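Peroxisomal acyl-coenzyme A oxidase 1 (Arabidopsis thaliana, PDB 1W07) is a peroxisomal, FAD-dependent homodimeric oxidase that desaturates long- and medium-chain acyl-CoAs to 2-trans-enoyl-CoAs, passing the electrons to oxygen and forming hydrogen peroxide. Local coordinates at residues B[283-288]-B[372-377]; B[340-345]-B[550-555]; B[345-350]-B[532-537]; B[537-542]-B[554-559]. The protein carries 1 engineered substitution. All coordinates share one frame; numbering follows the deposited sequence. Where two conformers were deposited one is given.

Interaction 1: residues B[283-288]-B[372-377]. With PT (platinum (II) ion), chain M.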
loop_
_atom_site.group_PDB
_atom_site.type_symbol
_atom_site.label_atom_id
_atom_site.label_comp_id
_atom_site.label_asym_id
_atom_site.label_seq_id
_atom_site.Cartn_x
_atom_site.Cartn_y
_atom_site.Cartn_z
ATOM N N TYR B 283 22.784 -4.676 -14.906
ATOM C CA TYR B 283 21.891 -5.622 -15.553
ATOM C C TYR B 283 20.735 -5.957 -14.624
ATOM O O TYR B 283 19.576 -5.845 -15.005
ATOM C CB TYR B 283 22.653 -6.899 -15.907
ATOM C CG TYR B 283 21.835 -7.902 -16.679
ATOM C CD1 TYR B 283 21.350 -7.601 -17.954
ATOM C CD2 TYR B 283 21.564 -9.163 -16.149
ATOM C CE1 TYR B 283 20.621 -8.537 -18.683
ATOM C CE2 TYR B 283 20.837 -10.103 -16.870
ATOM C CZ TYR B 283 20.371 -9.785 -18.134
ATOM O OH TYR B 283 19.664 -10.721 -18.856
ATOM N N VAL B 284 21.060 -6.366 -13.404
ATOM C CA VAL B 284 20.042 -6.725 -12.425
ATOM C C VAL B 284 19.072 -5.562 -12.208
ATOM O O VAL B 284 17.859 -5.760 -12.105
ATOM C CB VAL B 284 20.677 -7.105 -11.078
ATOM C CG1 VAL B 284 19.607 -7.550 -10.106
ATOM C CG2 VAL B 284 21.705 -8.214 -11.281
ATOM N N ARG B 285 19.610 -4.349 -12.149
ATOM C CA ARG B 285 18.793 -3.164 -11.946
ATOM C C ARG B 285 17.963 -2.864 -13.179
ATOM O O ARG B 285 16.874 -2.291 -13.092
ATOM C CB ARG B 285 19.686 -1.977 -11.598
ATOM C CG ARG B 285 20.361 -2.112 -10.246
ATOM C CD ARG B 285 21.264 -0.933 -9.985
ATOM N NE ARG B 285 21.732 -0.897 -8.603
ATOM C CZ ARG B 285 22.545 0.042 -8.131
ATOM N NH1 ARG B 285 22.983 1.005 -8.936
ATOM N NH2 ARG B 285 22.907 0.027 -6.861
ATOM N N GLN B 286 18.483 -3.261 -14.334
ATOM C CA GLN B 286 17.788 -3.052 -15.597
ATOM C C GLN B 286 16.593 -3.992 -15.653
ATOM O O GLN B 286 15.517 -3.615 -16.123
ATOM C CB GLN B 286 18.747 -3.325 -16.772
ATOM C CG GLN B 286 18.175 -3.051 -18.160
ATOM C CD GLN B 286 17.169 -4.099 -18.606
ATOM O OE1 GLN B 286 17.384 -5.296 -18.425
ATOM N NE2 GLN B 286 16.075 -3.653 -19.215
ATOM N N THR B 287 16.790 -5.214 -15.164
ATOM C CA THR B 287 15.720 -6.206 -15.148
ATOM C C THR B 287 14.628 -5.747 -14.178
ATOM O O THR B 287 13.443 -5.947 -14.437
ATOM C CB THR B 287 16.235 -7.606 -14.722
ATOM O OG1 THR B 287 16.604 -7.595 -13.337
ATOM C CG2 THR B 287 17.452 -7.998 -15.551
ATOM N N ILE B 288 15.028 -5.124 -13.069
ATOM C CA ILE B 288 14.074 -4.617 -12.080
ATOM C C ILE B 288 13.205 -3.515 -12.712
ATOM O O ILE B 288 11.984 -3.515 -12.584
ATOM C CB ILE B 288 14.827 -4.068 -10.834
ATOM C CG1 ILE B 288 15.509 -5.222 -10.092
ATOM C CG2 ILE B 288 13.877 -3.335 -9.895
ATOM C CD1 ILE B 288 16.422 -4.765 -8.989
ATOM N N GLU B 372 27.909 8.005 -14.496
ATOM C CA GLU B 372 26.567 8.364 -14.944
ATOM C C GLU B 372 25.660 7.133 -15.029
ATOM O O GLU B 372 24.526 7.149 -14.555
ATOM C CB GLU B 372 26.634 9.044 -16.317
ATOM C CG GLU B 372 25.306 9.616 -16.796
ATOM C CD GLU B 372 24.998 9.261 -18.242
ATOM O OE1 GLU B 372 25.900 9.393 -19.099
ATOM O OE2 GLU B 372 23.851 8.864 -18.527
ATOM N N ALA B 373 26.181 6.070 -15.634
ATOM C CA ALA B 373 25.438 4.824 -15.812
ATOM C C ALA B 373 24.909 4.310 -14.480
ATOM O O ALA B 373 23.769 3.854 -14.380
ATOM C CB ALA B 373 26.324 3.782 -16.461
ATOM N N HIS B 374 25.744 4.394 -13.455
ATOM C CA HIS B 374 25.363 3.944 -12.141
ATOM C C HIS B 374 24.277 4.787 -11.480
ATOM O O HIS B 374 23.363 4.238 -10.839
ATOM C CB HIS B 374 26.589 3.911 -11.256
ATOM C CG HIS B 374 26.887 2.543 -10.764
ATOM N ND1 HIS B 374 28.127 2.159 -10.313
ATOM C CD2 HIS B 374 26.089 1.464 -10.656
ATOM C CE1 HIS B 374 28.080 0.889 -9.961
ATOM N NE2 HIS B 374 26.854 0.453 -10.163
ATOM N N ALA B 375 24.378 6.106 -11.639
ATOM C CA ALA B 375 23.412 7.048 -11.094
ATOM C C ALA B 375 22.038 6.818 -11.708
ATOM O O ALA B 375 21.053 6.646 -10.991
ATOM C CB ALA B 375 23.871 8.482 -11.359
ATOM N N CYS B 376 21.978 6.824 -13.045
ATOM C CA CYS B 376 20.723 6.602 -13.764
ATOM C C CYS B 376 20.067 5.304 -13.348
ATOM O O CYS B 376 18.886 5.276 -12.981
ATOM C CB CYS B 376 20.975 6.551 -15.283
ATOM S SG CYS B 376 21.383 8.118 -16.064
ATOM N N THR B 377 20.828 4.209 -13.406
ATOM C CA THR B 377 20.300 2.905 -13.047
ATOM C C THR B 377 19.766 2.890 -11.615
ATOM O O THR B 377 18.635 2.484 -11.392
ATOM C CB THR B 377 21.352 1.795 -13.189
ATOM O OG1 THR B 377 22.527 2.133 -12.441
ATOM C CG2 THR B 377 21.721 1.616 -14.631
HETATM PT PT PT M . 25.944 -0.756 -8.778
#
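Arg285 reaches across from helix 278-309 to His374 and Thr377 on helix 370-398. His374 comes first along 372-377. Its ring carbon CD2 lies 3.6 Å from Arg285 NH1, and the guanidinium and imidazole planes are 55° apart. His374 NE2 binds a platinum ion at 2.0 Å. The same ion sits over one face of the Arg285 guanidinium, 3.3 Å above its plane and off toward the rim. No bond to the metal is made by the guanidinium; the two groups, both probably positive, are only close. The platinum is probably a heavy-atom additive, since the natural cofactor is FAD. Three residues on, one turn along the helix, Thr377 meets the guanidinium from a different direction. Thr377 OG1 is at the edge, in plane, 3.7 Å from Arg285 NH1, which is too far for a hydrogen bond. A chi1 of 54° sets Thr377 OG1 between the backbone N and the carbonyl carbon, on the side that faces the arginine. Arg285 spans the gap because its chain is extended from CG to NE. Its NE also makes a long, weak ion pair with Glu424, the inferred proton acceptor. Putting an alanine here would remove the guanidinium, and is likely to open a gap beside Thr377 and His374 and deprive Glu424 of its weak ion-pair partner. Leu430 of helix 427-443 also touches Arg285. Two neighbouring helices of the C-terminal helical bundle thus meet beside Glu424, the probable catalytic base, as in the acyl-CoA dehydrogenase and oxidase fold, with the Arg285 side chain about 11 Å from FAD.

Interaction 2: residues B[340-345]-B[550-555]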
loop_
_atom_site.group_PDB
_atom_site.type_symbol
_atom_site.label_atom_id
_atom_site.label_comp_id
_atom_site.label_asym_id
_atom_site.label_seq_id
_atom_site.Cartn_x
_atom_site.Cartn_y
_atom_site.Cartn_z
ATOM N N SER B 340 2.257 5.749 -17.000
ATOM C CA SER B 340 3.510 5.359 -16.339
ATOM C C SER B 340 3.951 3.962 -16.751
ATOM O O SER B 340 5.147 3.681 -16.825
ATOM C CB SER B 340 3.368 5.399 -14.810
ATOM O OG SER B 340 3.150 6.710 -14.304
ATOM N N ALA B 341 2.991 3.074 -16.989
ATOM C CA ALA B 341 3.338 1.723 -17.418
ATOM C C ALA B 341 4.107 1.820 -18.735
ATOM O O ALA B 341 5.179 1.239 -18.871
ATOM C CB ALA B 341 2.072 0.873 -17.592
ATOM N N TYR B 342 3.576 2.559 -19.708
ATOM C CA TYR B 342 4.287 2.700 -20.980
ATOM C C TYR B 342 5.591 3.487 -20.789
ATOM O O TYR B 342 6.627 3.157 -21.364
ATOM C CB TYR B 342 3.403 3.394 -22.012
ATOM C CG TYR B 342 2.362 2.485 -22.647
ATOM C CD1 TYR B 342 1.231 2.079 -21.940
ATOM C CD2 TYR B 342 2.511 2.033 -23.957
ATOM C CE1 TYR B 342 0.265 1.248 -22.525
ATOM C CE2 TYR B 342 1.567 1.198 -24.554
ATOM C CZ TYR B 342 0.442 0.810 -23.834
ATOM O OH TYR B 342 -0.502 -0.004 -24.415
ATOM N N ALA B 343 5.538 4.529 -19.971
ATOM C CA ALA B 343 6.724 5.318 -19.711
ATOM C C ALA B 343 7.859 4.443 -19.153
ATOM O O ALA B 343 9.010 4.559 -19.592
ATOM C CB ALA B 343 6.395 6.445 -18.750
ATOM N N PHE B 344 7.541 3.566 -18.202
ATOM C CA PHE B 344 8.545 2.687 -17.591
ATOM C C PHE B 344 8.995 1.606 -18.556
ATOM O O PHE B 344 10.133 1.144 -18.505
ATOM C CB PHE B 344 8.014 2.050 -16.304
ATOM C CG PHE B 344 7.679 3.040 -15.219
ATOM C CD1 PHE B 344 8.098 4.371 -15.295
ATOM C CD2 PHE B 344 6.967 2.624 -14.100
ATOM C CE1 PHE B 344 7.807 5.268 -14.266
ATOM C CE2 PHE B 344 6.675 3.500 -13.073
ATOM C CZ PHE B 344 7.095 4.832 -13.152
ATOM N N ARG B 345 8.102 1.190 -19.444
ATOM C CA ARG B 345 8.449 0.196 -20.463
ATOM C C ARG B 345 9.534 0.800 -21.403
ATOM O O ARG B 345 10.573 0.185 -21.667
ATOM C CB ARG B 345 7.183 -0.133 -21.265
ATOM C CG ARG B 345 7.287 -1.324 -22.187
ATOM C CD ARG B 345 7.444 -2.577 -21.365
ATOM N NE ARG B 345 7.203 -3.770 -22.157
ATOM C CZ ARG B 345 7.044 -4.979 -21.630
ATOM N NH1 ARG B 345 7.096 -5.146 -20.310
ATOM N NH2 ARG B 345 6.839 -6.021 -22.421
ATOM N N LYS B 550 -0.213 8.345 -32.005
ATOM C CA LYS B 550 -1.069 9.368 -31.422
ATOM C C LYS B 550 -1.443 9.025 -29.977
ATOM O O LYS B 550 -1.422 9.892 -29.090
ATOM C CB LYS B 550 -2.332 9.516 -32.267
ATOM C CG LYS B 550 -3.380 10.438 -31.681
ATOM C CD LYS B 550 -2.911 11.886 -31.644
ATOM C CE LYS B 550 -3.963 12.775 -31.009
ATOM N NZ LYS B 550 -5.280 12.568 -31.667
ATOM N N GLN B 551 -1.798 7.768 -29.736
ATOM C CA GLN B 551 -2.150 7.368 -28.381
ATOM C C GLN B 551 -0.924 7.391 -27.470
ATOM O O GLN B 551 -1.037 7.749 -26.309
ATOM C CB GLN B 551 -2.812 5.989 -28.384
ATOM C CG GLN B 551 -4.195 6.004 -29.008
ATOM C CD GLN B 551 -5.057 7.112 -28.444
ATOM O OE1 GLN B 551 -5.260 7.198 -27.232
ATOM N NE2 GLN B 551 -5.564 7.978 -29.318
ATOM N N LEU B 552 0.244 7.020 -27.989
ATOM C CA LEU B 552 1.463 7.060 -27.184
ATOM C C LEU B 552 1.781 8.518 -26.836
ATOM O O LEU B 552 2.291 8.824 -25.753
ATOM C CB LEU B 552 2.635 6.434 -27.946
ATOM C CG LEU B 552 2.518 4.923 -28.174
ATOM C CD1 LEU B 552 3.702 4.427 -28.995
ATOM C CD2 LEU B 552 2.458 4.215 -26.822
ATOM N N ASN B 553 1.464 9.421 -27.759
ATOM C CA ASN B 553 1.698 10.847 -27.549
ATOM C C ASN B 553 0.808 11.311 -26.402
ATOM O O ASN B 553 1.249 12.049 -25.516
ATOM C CB ASN B 553 1.375 11.633 -28.822
ATOM C CG ASN B 553 1.798 13.082 -28.728
ATOM O OD1 ASN B 553 2.943 13.431 -29.017
ATOM N ND2 ASN B 553 0.880 13.934 -28.297
ATOM N N ASN B 554 -0.447 10.872 -26.411
ATOM C CA ASN B 554 -1.373 11.233 -25.336
ATOM C C ASN B 554 -0.808 10.800 -23.980
ATOM O O ASN B 554 -0.752 11.584 -23.045
ATOM C CB ASN B 554 -2.752 10.563 -25.540
ATOM C CG ASN B 554 -3.557 11.159 -26.694
ATOM O OD1 ASN B 554 -3.448 12.350 -27.000
ATOM N ND2 ASN B 554 -4.405 10.338 -27.305
ATOM N N LEU B 555 -0.401 9.537 -23.880
ATOM C CA LEU B 555 0.139 9.007 -22.635
ATOM C C LEU B 555 1.427 9.730 -22.238
ATOM O O LEU B 555 1.634 10.047 -21.065
ATOM C CB LEU B 555 0.397 7.500 -22.766
ATOM C CG LEU B 555 -0.829 6.612 -23.023
ATOM C CD1 LEU B 555 -0.394 5.142 -23.204
ATOM C CD2 LEU B 555 -1.812 6.774 -21.857
#
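Tyr342 on helix 328-363 turns one side of its ring to Leu552 and Leu555 of helix 548-566. The bond to CB points toward the other helix. A chi1 of -79° sets CG anti to the carbonyl carbon and beside the backbone N, which carries the ring out to the two leucines. From CG onward the ring touches both. Tyr342 CG lies 3.9 Å from Leu555 CD1. One edge of the ring continues with that partner: Tyr342 CD1 is 3.7 Å from Leu555 CD1, and CE1 stays close to the same methyl. This methyl stands over one ring face, somewhat toward the rim, and makes a CH-pi contact 21° off the ring normal. Along the other edge of the ring, Tyr342 CD2 meets Leu552 CD2 at 3.6 Å. Tyr342 CE2 is still 3.9 Å from Leu552 CD2. There the leucine side chain crosses the tyrosine at about a right angle. Both methyls come from the same side of the ring plane, one above the CD1 edge and one slanting in at the CD2 edge. At the tip, Tyr342 OH leaves the leucines and hydrogen-bonds the backbone O of Leu603, so the one polar atom of this buried side chain has a partner. Trp25 meets the ring edge-to-face, and Phe535 of helix 516-538 also touches Tyr342. The contact is apolar helix packing away from the active site. It joins the first C-terminal helical domain to the second, the two-domain C-terminal half that sets acyl-CoA oxidases apart from the smaller acyl-CoA dehydrogenases.

Interaction 3: residues B[345-350]-B[532-537]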
loop_
_atom_site.group_PDB
_atom_site.type_symbol
_atom_site.label_atom_id
_atom_site.label_comp_id
_atom_site.label_asym_id
_atom_site.label_seq_id
_atom_site.Cartn_x
_atom_site.Cartn_y
_atom_site.Cartn_z
ATOM N N ARG B 345 8.102 1.190 -19.444
ATOM C CA ARG B 345 8.449 0.196 -20.463
ATOM C C ARG B 345 9.534 0.800 -21.403
ATOM O O ARG B 345 10.573 0.185 -21.667
ATOM C CB ARG B 345 7.183 -0.133 -21.265
ATOM C CG ARG B 345 7.287 -1.324 -22.187
ATOM C CD ARG B 345 7.444 -2.577 -21.365
ATOM N NE ARG B 345 7.203 -3.770 -22.157
ATOM C CZ ARG B 345 7.044 -4.979 -21.630
ATOM N NH1 ARG B 345 7.096 -5.146 -20.310
ATOM N NH2 ARG B 345 6.839 -6.021 -22.421
ATOM N N PHE B 346 9.289 2.017 -21.893
ATOM C CA PHE B 346 10.228 2.684 -22.799
ATOM C C PHE B 346 11.555 3.035 -22.103
ATOM O O PHE B 346 12.636 2.884 -22.692
ATOM C CB PHE B 346 9.565 3.938 -23.388
ATOM C CG PHE B 346 8.339 3.638 -24.237
ATOM C CD1 PHE B 346 7.259 4.519 -24.275
ATOM C CD2 PHE B 346 8.256 2.457 -24.978
ATOM C CE1 PHE B 346 6.113 4.225 -25.029
ATOM C CE2 PHE B 346 7.121 2.149 -25.737
ATOM C CZ PHE B 346 6.042 3.039 -25.759
ATOM N N VAL B 347 11.484 3.485 -20.854
ATOM C CA VAL B 347 12.711 3.813 -20.152
ATOM C C VAL B 347 13.471 2.510 -19.915
ATOM O O VAL B 347 14.695 2.494 -19.835
ATOM C CB VAL B 347 12.434 4.546 -18.806
ATOM C CG1 VAL B 347 12.085 3.551 -17.709
ATOM C CG2 VAL B 347 13.645 5.392 -18.423
ATOM N N GLY B 348 12.729 1.413 -19.826
ATOM C CA GLY B 348 13.346 0.114 -19.628
ATOM C C GLY B 348 14.060 -0.308 -20.897
ATOM O O GLY B 348 15.110 -0.957 -20.850
ATOM N N GLU B 349 13.492 0.055 -22.044
ATOM C CA GLU B 349 14.106 -0.288 -23.328
ATOM C C GLU B 349 15.442 0.437 -23.422
ATOM O O GLU B 349 16.445 -0.143 -23.847
ATOM C CB GLU B 349 13.221 0.164 -24.498
ATOM C CG GLU B 349 12.122 -0.823 -24.910
ATOM C CD GLU B 349 11.182 -0.250 -25.977
ATOM O OE1 GLU B 349 11.625 0.590 -26.791
ATOM O OE2 GLU B 349 10.003 -0.658 -26.013
ATOM N N TRP B 350 15.436 1.715 -23.036
ATOM C CA TRP B 350 16.637 2.541 -23.076
ATOM C C TRP B 350 17.699 1.979 -22.136
ATOM O O TRP B 350 18.872 1.899 -22.498
ATOM C CB TRP B 350 16.304 3.981 -22.680
ATOM C CG TRP B 350 17.516 4.862 -22.601
ATOM C CD1 TRP B 350 18.207 5.407 -23.650
ATOM C CD2 TRP B 350 18.211 5.264 -21.415
ATOM N NE1 TRP B 350 19.293 6.119 -23.187
ATOM C CE2 TRP B 350 19.320 6.049 -21.821
ATOM C CE3 TRP B 350 18.010 5.037 -20.047
ATOM C CZ2 TRP B 350 20.220 6.605 -20.903
ATOM C CZ3 TRP B 350 18.913 5.592 -19.132
ATOM C CH2 TRP B 350 19.999 6.366 -19.566
ATOM N N VAL B 532 10.783 11.235 -18.543
ATOM C CA VAL B 532 10.042 12.080 -19.469
ATOM C C VAL B 532 10.776 12.247 -20.797
ATOM O O VAL B 532 10.161 12.169 -21.865
ATOM C CB VAL B 532 9.782 13.484 -18.882
ATOM C CG1 VAL B 532 9.099 14.351 -19.931
ATOM C CG2 VAL B 532 8.919 13.394 -17.636
ATOM N N SER B 533 12.088 12.472 -20.731
ATOM C CA SER B 533 12.897 12.670 -21.930
ATOM C C SER B 533 12.975 11.423 -22.797
ATOM O O SER B 533 13.022 11.524 -24.017
ATOM C CB SER B 533 14.316 13.147 -21.564
ATOM O OG SER B 533 15.092 12.081 -21.045
ATOM N N LYS B 534 12.994 10.247 -22.175
ATOM C CA LYS B 534 13.054 9.001 -22.936
ATOM C C LYS B 534 11.722 8.666 -23.607
ATOM O O LYS B 534 11.697 8.025 -24.659
ATOM C CB LYS B 534 13.494 7.842 -22.048
ATOM C CG LYS B 534 14.850 8.073 -21.426
ATOM C CD LYS B 534 15.888 8.316 -22.500
ATOM C CE LYS B 534 17.188 8.811 -21.909
ATOM N NZ LYS B 534 18.191 9.014 -22.985
ATOM N N PHE B 535 10.618 9.091 -23.001
ATOM C CA PHE B 535 9.294 8.874 -23.582
ATOM C C PHE B 535 9.164 9.787 -24.807
ATOM O O PHE B 535 8.696 9.364 -25.860
ATOM C CB PHE B 535 8.201 9.201 -22.557
ATOM C CG PHE B 535 6.894 8.497 -22.806
ATOM C CD1 PHE B 535 6.030 8.237 -21.750
ATOM C CD2 PHE B 535 6.532 8.083 -24.087
ATOM C CE1 PHE B 535 4.821 7.567 -21.962
ATOM C CE2 PHE B 535 5.328 7.414 -24.312
ATOM C CZ PHE B 535 4.469 7.155 -23.242
ATOM N N ILE B 536 9.575 11.046 -24.662
ATOM C CA ILE B 536 9.529 12.008 -25.765
ATOM C C ILE B 536 10.450 11.528 -26.902
ATOM O O ILE B 536 10.156 11.718 -28.083
ATOM C CB ILE B 536 9.988 13.416 -25.291
ATOM C CG1 ILE B 536 8.972 13.975 -24.298
ATOM C CG2 ILE B 536 10.177 14.350 -26.489
ATOM C CD1 ILE B 536 9.328 15.345 -23.741
ATOM N N ALA B 537 11.566 10.901 -26.537
ATOM C CA ALA B 537 12.504 10.398 -27.534
ATOM C C ALA B 537 11.886 9.212 -28.261
ATOM O O ALA B 537 12.113 9.008 -29.455
ATOM C CB ALA B 537 13.807 9.973 -26.870
#
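Lys534 lays the end of its chain over one face of the Trp350 ring system, and one helical turn back Phe346 drives its ring edge at Phe535. These two pairs hold helix 328-363 against helix 516-538, whose segment axes cross at 89° and approach to 8.8 Å. Lys534 has the largest area buried. Its chain bends at chi2 and then runs extended across the indole. Lys534 CE lies 3.6 Å from the centroid of the Trp350 five-membered ring, nearly on its normal, as a CH-pi contact. Lys534 NZ lies 3.5 Å from the same Trp350 centroid and 31° off the normal, as a cation-pi contact. Lys534 NZ is also 3.1 Å from Trp350 NE1, but both are donors, so no hydrogen bond joins them. A leucine in place of Trp350 would probably leave the Lys534 ammonium without its pi face and free the lysine chain to turn. Phe346 and Phe535 form an offset edge-to-face pair. Phe346 CE1 comes 3.4 Å from Phe535 CE2, and the ring planes stand at 70°. Leu552 of helix 548-566 packs on Phe346, so a third helix packs against this pair. The chemistry divides the crossing: a buried hydrocarbon pair at one end, and at the other a partly exposed lysine whose charge is probably steadied by the aromatic electrons of the indole.

Interaction 4: residues B[537-542]-B[554-559]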
loop_
_atom_site.group_PDB
_atom_site.type_symbol
_atom_site.label_atom_id
_atom_site.label_comp_id
_atom_site.label_asym_id
_atom_site.label_seq_id
_atom_site.Cartn_x
_atom_site.Cartn_y
_atom_site.Cartn_z
ATOM N N ALA B 537 11.566 10.901 -26.537
ATOM C CA ALA B 537 12.504 10.398 -27.534
ATOM C C ALA B 537 11.886 9.212 -28.261
ATOM O O ALA B 537 12.113 9.008 -29.455
ATOM C CB ALA B 537 13.807 9.973 -26.870
ATOM N N LYS B 538 11.100 8.426 -27.534
ATOM C CA LYS B 538 10.472 7.253 -28.118
ATOM C C LYS B 538 9.523 7.651 -29.231
ATOM O O LYS B 538 9.415 6.952 -30.243
ATOM C CB LYS B 538 9.705 6.476 -27.049
ATOM C CG LYS B 538 9.016 5.218 -27.574
ATOM C CD LYS B 538 10.026 4.187 -28.059
ATOM C CE LYS B 538 9.330 2.932 -28.573
ATOM N NZ LYS B 538 10.314 1.882 -28.953
ATOM N N LEU B 539 8.839 8.774 -29.040
ATOM C CA LEU B 539 7.875 9.270 -30.019
ATOM C C LEU B 539 8.548 9.797 -31.281
ATOM O O LEU B 539 7.878 10.032 -32.286
ATOM C CB LEU B 539 7.028 10.385 -29.406
ATOM C CG LEU B 539 6.251 10.057 -28.135
ATOM C CD1 LEU B 539 5.520 11.299 -27.673
ATOM C CD2 LEU B 539 5.271 8.932 -28.392
ATOM N N GLU B 540 9.863 9.989 -31.220
ATOM C CA GLU B 540 10.606 10.494 -32.371
ATOM C C GLU B 540 10.957 9.353 -33.320
ATOM O O GLU B 540 11.400 9.581 -34.443
ATOM C CB GLU B 540 11.883 11.198 -31.911
ATOM C CG GLU B 540 11.648 12.246 -30.839
ATOM C CD GLU B 540 12.882 13.078 -30.552
ATOM O OE1 GLU B 540 13.993 12.508 -30.503
ATOM O OE2 GLU B 540 12.733 14.303 -30.359
ATOM N N GLN B 541 10.757 8.126 -32.853
ATOM C CA GLN B 541 11.046 6.942 -33.650
ATOM C C GLN B 541 9.891 6.663 -34.609
ATOM O O GLN B 541 8.814 7.259 -34.502
ATOM C CB GLN B 541 11.244 5.730 -32.741
ATOM C CG GLN B 541 12.513 5.761 -31.885
ATOM C CD GLN B 541 12.593 4.580 -30.929
ATOM O OE1 GLN B 541 11.943 3.554 -31.141
ATOM N NE2 GLN B 541 13.402 4.712 -29.882
ATOM N N ASP B 542 10.116 5.764 -35.562
ATOM C CA ASP B 542 9.074 5.403 -36.512
ATOM C C ASP B 542 8.244 4.288 -35.888
ATOM O O ASP B 542 8.724 3.169 -35.699
ATOM C CB ASP B 542 9.695 4.927 -37.821
ATOM N N ASN B 554 -0.447 10.872 -26.411
ATOM C CA ASN B 554 -1.373 11.233 -25.336
ATOM C C ASN B 554 -0.808 10.800 -23.980
ATOM O O ASN B 554 -0.752 11.584 -23.045
ATOM C CB ASN B 554 -2.752 10.563 -25.540
ATOM C CG ASN B 554 -3.557 11.159 -26.694
ATOM O OD1 ASN B 554 -3.448 12.350 -27.000
ATOM N ND2 ASN B 554 -4.405 10.338 -27.305
ATOM N N LEU B 555 -0.401 9.537 -23.880
ATOM C CA LEU B 555 0.139 9.007 -22.635
ATOM C C LEU B 555 1.427 9.730 -22.238
ATOM O O LEU B 555 1.634 10.047 -21.065
ATOM C CB LEU B 555 0.397 7.500 -22.766
ATOM C CG LEU B 555 -0.829 6.612 -23.023
ATOM C CD1 LEU B 555 -0.394 5.142 -23.204
ATOM C CD2 LEU B 555 -1.812 6.774 -21.857
ATOM N N CYS B 556 2.287 10.003 -23.217
ATOM C CA CYS B 556 3.539 10.695 -22.949
ATOM C C CYS B 556 3.301 11.996 -22.214
ATOM O O CYS B 556 3.950 12.260 -21.202
ATOM C CB CYS B 556 4.298 10.991 -24.248
ATOM S SG CYS B 556 5.811 11.980 -24.045
ATOM N N TYR B 557 2.381 12.822 -22.712
ATOM C CA TYR B 557 2.139 14.098 -22.060
ATOM C C TYR B 557 1.278 14.021 -20.813
ATOM O O TYR B 557 1.309 14.934 -19.982
ATOM C CB TYR B 557 1.612 15.126 -23.070
ATOM C CG TYR B 557 2.682 15.493 -24.064
ATOM C CD1 TYR B 557 2.826 14.778 -25.255
ATOM C CD2 TYR B 557 3.636 16.468 -23.762
ATOM C CE1 TYR B 557 3.901 15.018 -26.110
ATOM C CE2 TYR B 557 4.711 16.711 -24.617
ATOM C CZ TYR B 557 4.843 15.985 -25.777
ATOM O OH TYR B 557 5.951 16.192 -26.567
ATOM N N ILE B 558 0.516 12.940 -20.674
ATOM C CA ILE B 558 -0.279 12.719 -19.466
ATOM C C ILE B 558 0.732 12.453 -18.346
ATOM O O ILE B 558 0.610 12.992 -17.250
ATOM C CB ILE B 558 -1.202 11.462 -19.577
ATOM C CG1 ILE B 558 -2.481 11.808 -20.347
ATOM C CG2 ILE B 558 -1.520 10.917 -18.163
ATOM C CD1 ILE B 558 -3.413 10.618 -20.558
ATOM N N TYR B 559 1.726 11.613 -18.621
ATOM C CA TYR B 559 2.751 11.293 -17.619
ATOM C C TYR B 559 3.456 12.586 -17.154
ATOM O O TYR B 559 3.520 12.890 -15.956
ATOM C CB TYR B 559 3.773 10.302 -18.218
ATOM C CG TYR B 559 4.893 9.879 -17.273
ATOM C CD1 TYR B 559 4.642 9.080 -16.147
ATOM C CD2 TYR B 559 6.187 10.348 -17.459
ATOM C CE1 TYR B 559 5.669 8.772 -15.221
ATOM C CE2 TYR B 559 7.209 10.057 -16.550
ATOM C CZ TYR B 559 6.957 9.279 -15.445
ATOM O OH TYR B 559 8.002 9.013 -14.579
#
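Leu539 lays its CD1 methyl against Cys556, 3.6 Å from Cys556 CB and 3.7 Å from Cys556 SG. The two residues belong to a helical hairpin of the second C-terminal domain, where helices 516-538 and 548-566 follow each other and run in roughly opposite senses. Leu539 lies in the type I beta turn from Lys538 to Gln541, and its side chain reaches back to the returning helix. Cys556 SG is anti to the backbone N, chi1 175°, which holds the sulfur toward the leucine. The same sulfur stands over one face of the Tyr557 ring, off toward its rim. Leu539 CD1 also approaches Tyr557 CE1, though at a looser 4.3 Å. No hydrogen bond crosses between the segments, and the contact is apolar. Nearby, Lys549 NZ hydrogen-bonds the backbone O of both Leu539 and Gln541, which ties the turn to the start of the second helix. Pro480 and Val483 of helix 480-503 touch Tyr557. Within the turn, Lys538 NZ donates to Gln541 OE1 at 3.2 Å, tilted 34° from the amide carbonyl plane.

Interactions 2, 3 and 4 form one packed cluster. Phe535 of interaction 3 touches Ala343 of interaction 2, its CD1 3.5 Å from Ala343 CB, and also packs on Cys556 of interaction 4. Interactions 2 and 4 have centres about 6 Å apart and share Asn554 and Leu555. Between interactions 3 and 4, Glu349 OE1 makes a 2.8 Å salt bridge to Lys538 NZ. Interaction 1 alone lies beside the active site, with the Arg285 and Glu424 side chains about 4 Å apart. It connects to interaction 3, about 14 Å away between centres, through a probable hydrogen bond from Gln286 NE2 to Gly348 O. Helix 328-363 thus touches both helix 278-309 and the second helical domain.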